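PDB 4ANN: type VII secretion system protein EssB from Staphylococcus aureus, which is a membrane component of the type VII (Ess) secretion system, probably required for secretion of EsxA and EsxB, the chain here being its cytoplasmic fragment. Local coordinates for residues F139-K144 against A180-L186; L84-L88 against L190-Y194. All coordinates share one frame; numbering follows the deposited sequence. Where two conformers were deposited one is given.

Interaction 1: residues F139-K144 against A180-L186; sequences FLTRYK and AATLDLL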
ATOM      1  N   PHE A 139      -2.600   9.683  -1.510  1.00  9.87           N
ATOM      2  CA  PHE A 139      -2.239   8.507  -2.292  1.00  9.60           C
ATOM      3  C   PHE A 139      -1.121   8.869  -3.288  1.00  8.67           C
ATOM      4  O   PHE A 139      -0.119   8.140  -3.447  1.00  8.57           O
ATOM      5  CB  PHE A 139      -3.477   7.993  -3.048  1.00 10.72           C
ATOM      6  CG  PHE A 139      -3.156   6.758  -3.896  1.00 11.18           C
ATOM      7  CD1 PHE A 139      -3.104   5.505  -3.348  1.00 14.21           C
ATOM      8  CD2 PHE A 139      -2.856   6.875  -5.254  1.00 14.88           C
ATOM      9  CE1 PHE A 139      -2.830   4.352  -4.059  1.00 16.08           C
ATOM     10  CE2 PHE A 139      -2.570   5.733  -5.977  1.00 15.54           C
ATOM     11  CZ  PHE A 139      -2.470   4.499  -5.415  1.00 17.68           C
ATOM     12  N   LEU A 140      -1.245  10.003  -3.946  1.00  8.45           N
ATOM     13  CA  LEU A 140      -0.219  10.440  -4.896  1.00  8.02           C
ATOM     14  C   LEU A 140       1.092  10.700  -4.196  1.00  8.13           C
ATOM     15  O   LEU A 140       2.139  10.297  -4.728  1.00  8.01           O
ATOM     16  CB  LEU A 140      -0.714  11.668  -5.659  1.00  8.50           C
ATOM     17  CG  LEU A 140       0.254  12.189  -6.689  1.00  8.87           C
ATOM     18  CD1 LEU A 140       0.614  11.079  -7.716  1.00  9.88           C
ATOM     19  CD2 LEU A 140      -0.351  13.408  -7.398  1.00 11.72           C
ATOM     20  N   THR A 141       1.099  11.381  -3.052  1.00  8.20           N
ATOM     21  CA  THR A 141       2.355  11.620  -2.353  1.00  8.55           C
ATOM     22  C   THR A 141       3.020  10.296  -1.991  1.00  6.86           C
ATOM     23  O   THR A 141       4.236  10.134  -2.118  1.00  7.24           O
ATOM     24  CB  THR A 141       2.066  12.441  -1.079  1.00  9.91           C
ATOM     25  OG1 THR A 141       1.634  13.731  -1.493  1.00 15.89           O
ATOM     26  CG2 THR A 141       3.297  12.605  -0.223  1.00 10.53           C
ATOM     27  N   ARG A 142       2.232   9.361  -1.460  1.00  7.06           N
ATOM     28  CA  ARG A 142       2.785   8.049  -1.079  1.00  6.46           C
ATOM     29  C   ARG A 142       3.318   7.291  -2.295  1.00  6.41           C
ATOM     30  O   ARG A 142       4.388   6.651  -2.229  1.00  6.65           O
ATOM     31  CB  ARG A 142       1.740   7.274  -0.303  1.00  6.64           C
ATOM     32  CG  ARG A 142       1.475   7.828   1.063  1.00  7.55           C
ATOM     33  CD  ARG A 142       0.246   7.205   1.738  1.00  9.02           C
ATOM     34  NE  ARG A 142       0.217   7.632   3.118  1.00 10.93           N
ATOM     35  CZ  ARG A 142       0.800   7.009   4.131  1.00 12.04           C
ATOM     36  NH1 ARG A 142       1.398   5.811   4.029  1.00 10.83           N
ATOM     37  NH2 ARG A 142       0.735   7.552   5.317  1.00 17.86           N
ATOM     38  N   TYR A 143       2.616   7.340  -3.423  1.00  6.24           N
ATOM     39  CA  TYR A 143       3.094   6.687  -4.646  1.00  6.13           C
ATOM     40  C   TYR A 143       4.418   7.292  -5.101  1.00  5.81           C
ATOM     41  O   TYR A 143       5.367   6.582  -5.436  1.00  5.91           O
ATOM     42  CB  TYR A 143       1.964   6.764  -5.684  1.00  7.03           C
ATOM     43  CG  TYR A 143       2.066   5.842  -6.850  1.00  7.22           C
ATOM     44  CD1 TYR A 143       3.118   5.002  -7.181  1.00  8.39           C
ATOM     45  CD2 TYR A 143       0.983   5.790  -7.706  1.00 14.16           C
ATOM     46  CE1 TYR A 143       3.097   4.207  -8.304  1.00  8.35           C
ATOM     47  CE2 TYR A 143       0.949   4.988  -8.836  1.00 15.42           C
ATOM     48  CZ  TYR A 143       2.010   4.165  -9.110  1.00 10.51           C
ATOM     49  OH  TYR A 143       1.979   3.361 -10.245  1.00 12.89           O
ATOM     50  N   LYS A 144       4.514   8.623  -5.084  1.00  6.02           N
ATOM     51  CA  LYS A 144       5.740   9.292  -5.410  1.00  6.26           C
ATOM     52  C   LYS A 144       6.884   8.837  -4.522  1.00  6.00           C
ATOM     53  O   LYS A 144       8.008   8.601  -4.980  1.00  5.99           O
ATOM     54  CB  LYS A 144       5.566  10.812  -5.307  1.00  6.67           C
ATOM     55  CG  LYS A 144       4.703  11.422  -6.384  1.00  6.93           C
ATOM     56  CD  LYS A 144       4.356  12.867  -6.139  1.00  7.49           C
ATOM     57  CE  LYS A 144       3.707  13.514  -7.327  1.00  8.20           C
ATOM     58  NZ  LYS A 144       3.355  14.950  -7.041  1.00  9.74           N
ATOM     59  N   ALA A 180       5.208  15.789 -10.597  1.00 12.25           N
ATOM     60  CA  ALA A 180       4.092  15.241 -11.402  1.00 12.20           C
ATOM     61  C   ALA A 180       2.790  15.669 -10.830  1.00 12.69           C
ATOM     62  O   ALA A 180       2.515  15.482  -9.633  1.00 13.18           O
ATOM     63  CB  ALA A 180       4.161  13.724 -11.455  1.00 12.91           C
ATOM     64  N   ALA A 181       1.934  16.304 -11.614  1.00 13.14           N
ATOM     65  CA  ALA A 181       0.862  17.063 -11.008  1.00 14.53           C
ATOM     66  C   ALA A 181      -0.273  16.171 -10.544  1.00 14.85           C
ATOM     67  O   ALA A 181      -0.951  16.620  -9.645  1.00 21.66           O
ATOM     68  CB  ALA A 181       0.320  18.128 -11.944  1.00 15.90           C
ATOM     69  N   THR A 182      -0.443  15.056 -11.231  1.00 13.16           N
ATOM     70  CA  THR A 182      -1.566  14.157 -10.980  1.00 13.86           C
ATOM     71  C   THR A 182      -1.056  12.719 -11.109  1.00 12.67           C
ATOM     72  O   THR A 182       0.022  12.443 -11.625  1.00 11.61           O
ATOM     73  CB  THR A 182      -2.741  14.292 -11.928  1.00 16.64           C
ATOM     74  OG1 THR A 182      -2.237  13.914 -13.191  1.00 17.62           O
ATOM     75  CG2 THR A 182      -3.248  15.733 -12.041  1.00 21.22           C
ATOM     76  N   LEU A 183      -1.904  11.795 -10.666  1.00 13.87           N
ATOM     77  CA  LEU A 183      -1.610  10.394 -10.815  1.00 14.05           C
ATOM     78  C   LEU A 183      -1.392   9.994 -12.246  1.00 13.57           C
ATOM     79  O   LEU A 183      -0.430   9.288 -12.603  1.00 13.27           O
ATOM     80  CB  LEU A 183      -2.750   9.623 -10.162  1.00 16.55           C
ATOM     81  CG  LEU A 183      -2.708   8.142 -10.155  1.00 19.05           C
ATOM     82  CD1 LEU A 183      -1.472   7.631  -9.477  1.00 21.50           C
ATOM     83  CD2 LEU A 183      -3.908   7.496  -9.414  1.00 23.46           C
ATOM     84  N   ASP A 184      -2.266  10.447 -13.150  1.00 13.83           N
ATOM     85  CA  ASP A 184      -2.068  10.138 -14.551  1.00 14.57           C
ATOM     86  C   ASP A 184      -0.747  10.650 -15.099  1.00 12.84           C
ATOM     87  O   ASP A 184      -0.116   9.980 -15.909  1.00 13.57           O
ATOM     88  CB  ASP A 184      -3.186  10.729 -15.437  1.00 20.87           C
ATOM     89  CG  ASP A 184      -4.469   9.897 -15.276  1.00 26.27           C
ATOM     90  OD1 ASP A 184      -4.384   8.751 -14.774  1.00 29.30           O
ATOM     91  OD2 ASP A 184      -5.570  10.378 -15.589  1.00 30.78           O
ATOM     92  N   LEU A 185      -0.257  11.799 -14.747  1.00 12.38           N
ATOM     93  CA  LEU A 185       0.985  12.395 -15.179  1.00 12.59           C
ATOM     94  C   LEU A 185       2.127  11.648 -14.508  1.00 11.10           C
ATOM     95  O   LEU A 185       3.169  11.512 -15.165  1.00 12.40           O
ATOM     96  CB  LEU A 185       1.072  13.907 -14.959  1.00 13.46           C
ATOM     97  CG  LEU A 185       0.129  14.740 -15.847  1.00 16.41           C
ATOM     98  CD1 LEU A 185      -0.046  16.142 -15.323  1.00 18.11           C
ATOM     99  CD2 LEU A 185       0.648  14.718 -17.265  1.00 20.01           C
ATOM    100  N   LEU A 186       2.006  11.147 -13.300  1.00 10.70           N
ATOM    101  CA  LEU A 186       3.057  10.292 -12.746  1.00 10.30           C
ATOM    102  C   LEU A 186       3.168   9.020 -13.570  1.00  9.93           C
ATOM    103  O   LEU A 186       4.287   8.597 -13.907  1.00 10.34           O
ATOM    104  CB  LEU A 186       2.794   9.957 -11.272  1.00 10.27           C
ATOM    105  CG  LEU A 186       3.806   9.063 -10.624  1.00 10.68           C
ATOM    106  CD1 LEU A 186       5.219   9.654 -10.661  1.00 11.20           C
ATOM    107  CD2 LEU A 186       3.417   8.756  -9.174  1.00 11.37           C
TER
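Tyr143 meets two leucines of the 180-186 segment in two different ways. It holds CG anti to its backbone N (chi1 -163°), which turns the ring toward helix 183-192. Leu186 sets CD2 over one face of the phenol ring, 4.2 Å from the centroid of the Tyr143 ring and 18° off its normal, a CH-pi contact shifted toward the rim. Leu183 comes instead to the ring edge, near its plane, where its CD1 is 3.5 Å from Tyr143 CD2. The tyrosine hydroxyl probably bonds to Leu87 O, which gives a buried polar end a partner. Helix 136-151 thus packs on the first turn of helix 183-192, in the helical C-terminal part of this YukC-family cytoplasmic segment, whose kinship with protein kinases is consistent with a helical C-terminal lobe. Leu140 fits its fork against that helix start: Leu140 CD1 lies 3.9 Å from Leu186 CD2, while Leu140 CD2 is 3.8 Å from Thr182 C. Thr182 is the N-cap, its OG1 accepting from Leu185 N. Lys144, extended beyond CG, carries its ammonium to the loop before this cap, where NZ donates to Ala180 O at 2.8 Å, in the carbonyl plane. Ile178 O also accepts from NZ, so two carbonyls hold the ammonium.

Interaction 2: residues L84-L88 against L190-Y194; sequences LRYLL and LDEQY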
ATOM      1  N   LEU A  84      10.365  -0.609 -13.101  1.00  6.58           N
ATOM      2  CA  LEU A  84       9.306   0.251 -13.636  1.00  6.93           C
ATOM      3  C   LEU A  84       8.001  -0.505 -13.846  1.00  6.13           C
ATOM      4  O   LEU A  84       6.947   0.022 -13.560  1.00  6.72           O
ATOM      5  CB  LEU A  84       9.748   0.919 -14.941  1.00  7.55           C
ATOM      6  CG  LEU A  84      10.777   2.050 -14.764  1.00  8.70           C
ATOM      7  CD1 LEU A  84      11.428   2.404 -16.058  1.00 11.78           C
ATOM      8  CD2 LEU A  84      10.090   3.255 -14.108  1.00  9.85           C
ATOM      9  N   ARG A  85       8.066  -1.746 -14.320  1.00  6.47           N
ATOM     10  CA  ARG A  85       6.850  -2.539 -14.504  1.00  6.19           C
ATOM     11  C   ARG A  85       6.103  -2.669 -13.173  1.00  5.87           C
ATOM     12  O   ARG A  85       4.879  -2.480 -13.100  1.00  6.59           O
ATOM     13  CB  ARG A  85       7.172  -3.870 -15.114  1.00  6.50           C
ATOM     14  CG  ARG A  85       5.939  -4.710 -15.386  1.00  7.11           C
ATOM     15  CD  ARG A  85       6.226  -5.931 -16.239  1.00  7.12           C
ATOM     16  NE  ARG A  85       7.030  -6.974 -15.594  1.00  7.25           N
ATOM     17  CZ  ARG A  85       6.574  -7.913 -14.818  1.00  6.91           C
ATOM     18  NH1 ARG A  85       5.294  -7.937 -14.475  1.00  7.81           N
ATOM     19  NH2 ARG A  85       7.402  -8.830 -14.354  1.00  8.05           N
ATOM     20  N   TYR A  86       6.832  -3.056 -12.125  1.00  5.85           N
ATOM     21  CA  TYR A  86       6.255  -3.204 -10.816  1.00  5.85           C
ATOM     22  C   TYR A  86       5.693  -1.884 -10.309  1.00  5.85           C
ATOM     23  O   TYR A  86       4.554  -1.825  -9.783  1.00  6.44           O
ATOM     24  CB  TYR A  86       7.278  -3.762  -9.828  1.00  6.04           C
ATOM     25  CG  TYR A  86       7.440  -5.284  -9.879  1.00  6.06           C
ATOM     26  CD1 TYR A  86       7.758  -5.991 -11.027  1.00  6.79           C
ATOM     27  CD2 TYR A  86       7.250  -6.042  -8.718  1.00  6.22           C
ATOM     28  CE1 TYR A  86       7.893  -7.353 -11.038  1.00  7.47           C
ATOM     29  CE2 TYR A  86       7.388  -7.411  -8.729  1.00  6.41           C
ATOM     30  CZ  TYR A  86       7.694  -8.081  -9.899  1.00  6.82           C
ATOM     31  OH  TYR A  86       7.814  -9.441  -9.935  1.00  7.92           O
ATOM     32  N   LEU A  87       6.454  -0.803 -10.438  1.00  5.73           N
ATOM     33  CA  LEU A  87       5.983   0.510  -9.989  1.00  6.11           C
ATOM     34  C   LEU A  87       4.716   0.941 -10.715  1.00  5.94           C
ATOM     35  O   LEU A  87       3.783   1.451 -10.076  1.00  6.71           O
ATOM     36  CB  LEU A  87       7.071   1.548 -10.152  1.00  6.45           C
ATOM     37  CG  LEU A  87       8.250   1.482  -9.204  1.00  6.27           C
ATOM     38  CD1 LEU A  87       9.357   2.399  -9.673  1.00  6.97           C
ATOM     39  CD2 LEU A  87       7.822   1.805  -7.797  1.00  6.72           C
ATOM     40  N   LEU A  88       4.664   0.748 -12.026  1.00  6.18           N
ATOM     41  CA  LEU A  88       3.485   1.069 -12.812  1.00  6.33           C
ATOM     42  C   LEU A  88       2.290   0.274 -12.333  1.00  6.57           C
ATOM     43  O   LEU A  88       1.163   0.778 -12.276  1.00  8.84           O
ATOM     44  CB  LEU A  88       3.767   0.847 -14.273  1.00  7.25           C
ATOM     45  CG  LEU A  88       4.560   1.972 -14.961  1.00  8.28           C
ATOM     46  CD1 LEU A  88       5.220   1.494 -16.239  1.00 10.44           C
ATOM     47  CD2 LEU A  88       3.628   3.162 -15.258  1.00 11.16           C
ATOM     48  N   LEU A 190       6.453   7.651 -15.588  1.00  9.96           N
ATOM     49  CA  LEU A 190       7.035   6.300 -15.429  1.00  9.82           C
ATOM     50  C   LEU A 190       7.087   5.589 -16.762  1.00 10.25           C
ATOM     51  O   LEU A 190       8.082   4.910 -17.104  1.00 11.30           O
ATOM     52  CB  LEU A 190       6.249   5.506 -14.400  1.00  9.94           C
ATOM     53  CG  LEU A 190       6.330   5.981 -12.914  1.00 10.60           C
ATOM     54  CD1 LEU A 190       5.322   5.178 -12.098  1.00 12.56           C
ATOM     55  CD2 LEU A 190       7.721   5.863 -12.386  1.00 13.57           C
ATOM     56  N   ASP A 191       6.019   5.682 -17.570  1.00 11.48           N
ATOM     57  CA  ASP A 191       6.026   5.009 -18.869  1.00 13.71           C
ATOM     58  C   ASP A 191       7.152   5.516 -19.762  1.00 13.73           C
ATOM     59  O   ASP A 191       7.736   4.813 -20.535  1.00 15.59           O
ATOM     60  CB  ASP A 191       4.727   5.302 -19.576  1.00 16.92           C
ATOM     61  CG  ASP A 191       3.428   4.702 -19.116  1.00 22.10           C
ATOM     62  OD1 ASP A 191       3.510   3.666 -18.435  1.00 33.97           O
ATOM     63  OD2 ASP A 191       2.350   5.270 -19.530  1.00 30.59           O
ATOM     64  N   GLU A 192       7.387   6.872 -19.691  1.00 13.83           N
ATOM     65  CA  GLU A 192       8.421   7.523 -20.464  1.00 16.01           C
ATOM     66  C   GLU A 192       9.826   7.032 -20.070  1.00 15.34           C
ATOM     67  O   GLU A 192      10.762   6.997 -20.858  1.00 23.65           O
ATOM     68  CB  GLU A 192       8.351   9.042 -20.305  1.00 19.50           C
ATOM     69  CG  GLU A 192       7.160   9.670 -20.987  1.00 27.26           C
ATOM     70  CD  GLU A 192       6.838  11.091 -20.501  1.00 32.71           C
ATOM     71  OE1 GLU A 192       7.552  11.730 -19.671  1.00 37.53           O
ATOM     72  OE2 GLU A 192       5.800  11.637 -20.938  1.00 40.22           O
ATOM     73  N   GLN A 193      10.085   6.576 -18.846  0.50 12.75           N
ATOM     74  CA  GLN A 193      11.391   6.170 -18.373  0.50 12.84           C
ATOM     75  C   GLN A 193      11.858   4.845 -18.993  0.50 12.54           C
ATOM     76  O   GLN A 193      13.072   4.546 -18.899  0.50 15.29           O
ATOM     77  CB  GLN A 193      11.411   6.029 -16.862  0.50 13.17           C
ATOM     78  CG  GLN A 193      11.054   7.286 -16.069  0.50 13.97           C
ATOM     79  CD  GLN A 193      11.682   8.550 -16.573  0.50 16.35           C
ATOM     80  OE1 GLN A 193      12.879   8.792 -16.377  0.50 21.06           O
ATOM     81  NE2 GLN A 193      10.888   9.368 -17.247  0.50 18.01           N
ATOM     82  N   TYR A 194      10.971   4.060 -19.608  0.67 13.43           N
ATOM     83  CA  TYR A 194      11.428   2.916 -20.394  0.67 15.78           C
ATOM     84  C   TYR A 194      12.400   3.402 -21.475  0.67 19.34           C
ATOM     85  O   TYR A 194      12.065   4.237 -22.316  0.67 23.55           O
ATOM     86  CB  TYR A 194      10.225   2.212 -20.957  0.67 16.30           C
ATOM     87  CG  TYR A 194       9.449   1.325 -20.007  0.67 13.32           C
ATOM     88  CD1 TYR A 194      10.031   0.326 -19.255  0.67 15.17           C
ATOM     89  CD2 TYR A 194       8.090   1.477 -19.831  0.67 13.01           C
ATOM     90  CE1 TYR A 194       9.293  -0.458 -18.395  0.67 12.83           C
ATOM     91  CE2 TYR A 194       7.320   0.723 -19.003  0.67 12.38           C
ATOM     92  CZ  TYR A 194       7.955  -0.260 -18.266  0.67 12.20           C
ATOM     93  OH  TYR A 194       7.276  -1.082 -17.432  0.67 14.30           O
TER
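This is an apolar contact between helices, joining helix 80-89 to the last turn of helix 183-192 and the residues that end the modelled chain. Leu84 and Leu88, one turn apart, present their branches to the second segment. From Leu84, CD2 touches Leu190 CD2 at 3.9 Å, and CD1 lies against the aliphatic CB of Gln193, a residue with two conformers, 3.7 Å away in one of them. With CG anti to its carbonyl carbon (chi1 -73°), Leu84 has these two methyls directed at the neighbouring helix. Leu88 and Leu190 lie alongside each other, pointing opposite ways, with Leu88 CD2 3.6 Å from Leu190 CB. Asp191 brings OD1 to 3.2 Å from Leu88 CD2, a close touch at the exposed margin, where a carboxylate can remain solvated. Tyr194 also has two conformers; in one of them, and therefore less certainly, its ring lies obliquely against both leucines, with Tyr194 CE1 3.7 Å from Leu84 CB and Tyr194 CE2 3.6 Å from Leu88 CD1. There its hydroxyl comes close to Arg85 N but at too poor an angle to bond, so this exposed residue contributes through the ring carbons that cover the leucines. Val147, Ala150 and Phe151 of helix 136-151 touch the buried Leu84, Leu87 and Leu190, completing a leucine-rich core between helices 80-89, 136-151 and 183-192 of the YukC-family cytoplasmic segment.

From the N terminus, helix 80-89 comes first and supplies the opening side of interaction 2. The chain then runs through short strands to helix 136-151, which opens interaction 1, and on through helices 157-162 and 172-179. Interaction 1 closes the inner loop of 35 residues, none of them strand, at the start of helix 183-192; interaction 2 closes the outer loop of 101 residues near that helix's far end. The first contact is therefore nested within the second, and their centres lie about 13 Å apart. Helix 183-192 is common to both, while Tyr143 of interaction 1 also reaches helix 80-89, so all three helices are tied together.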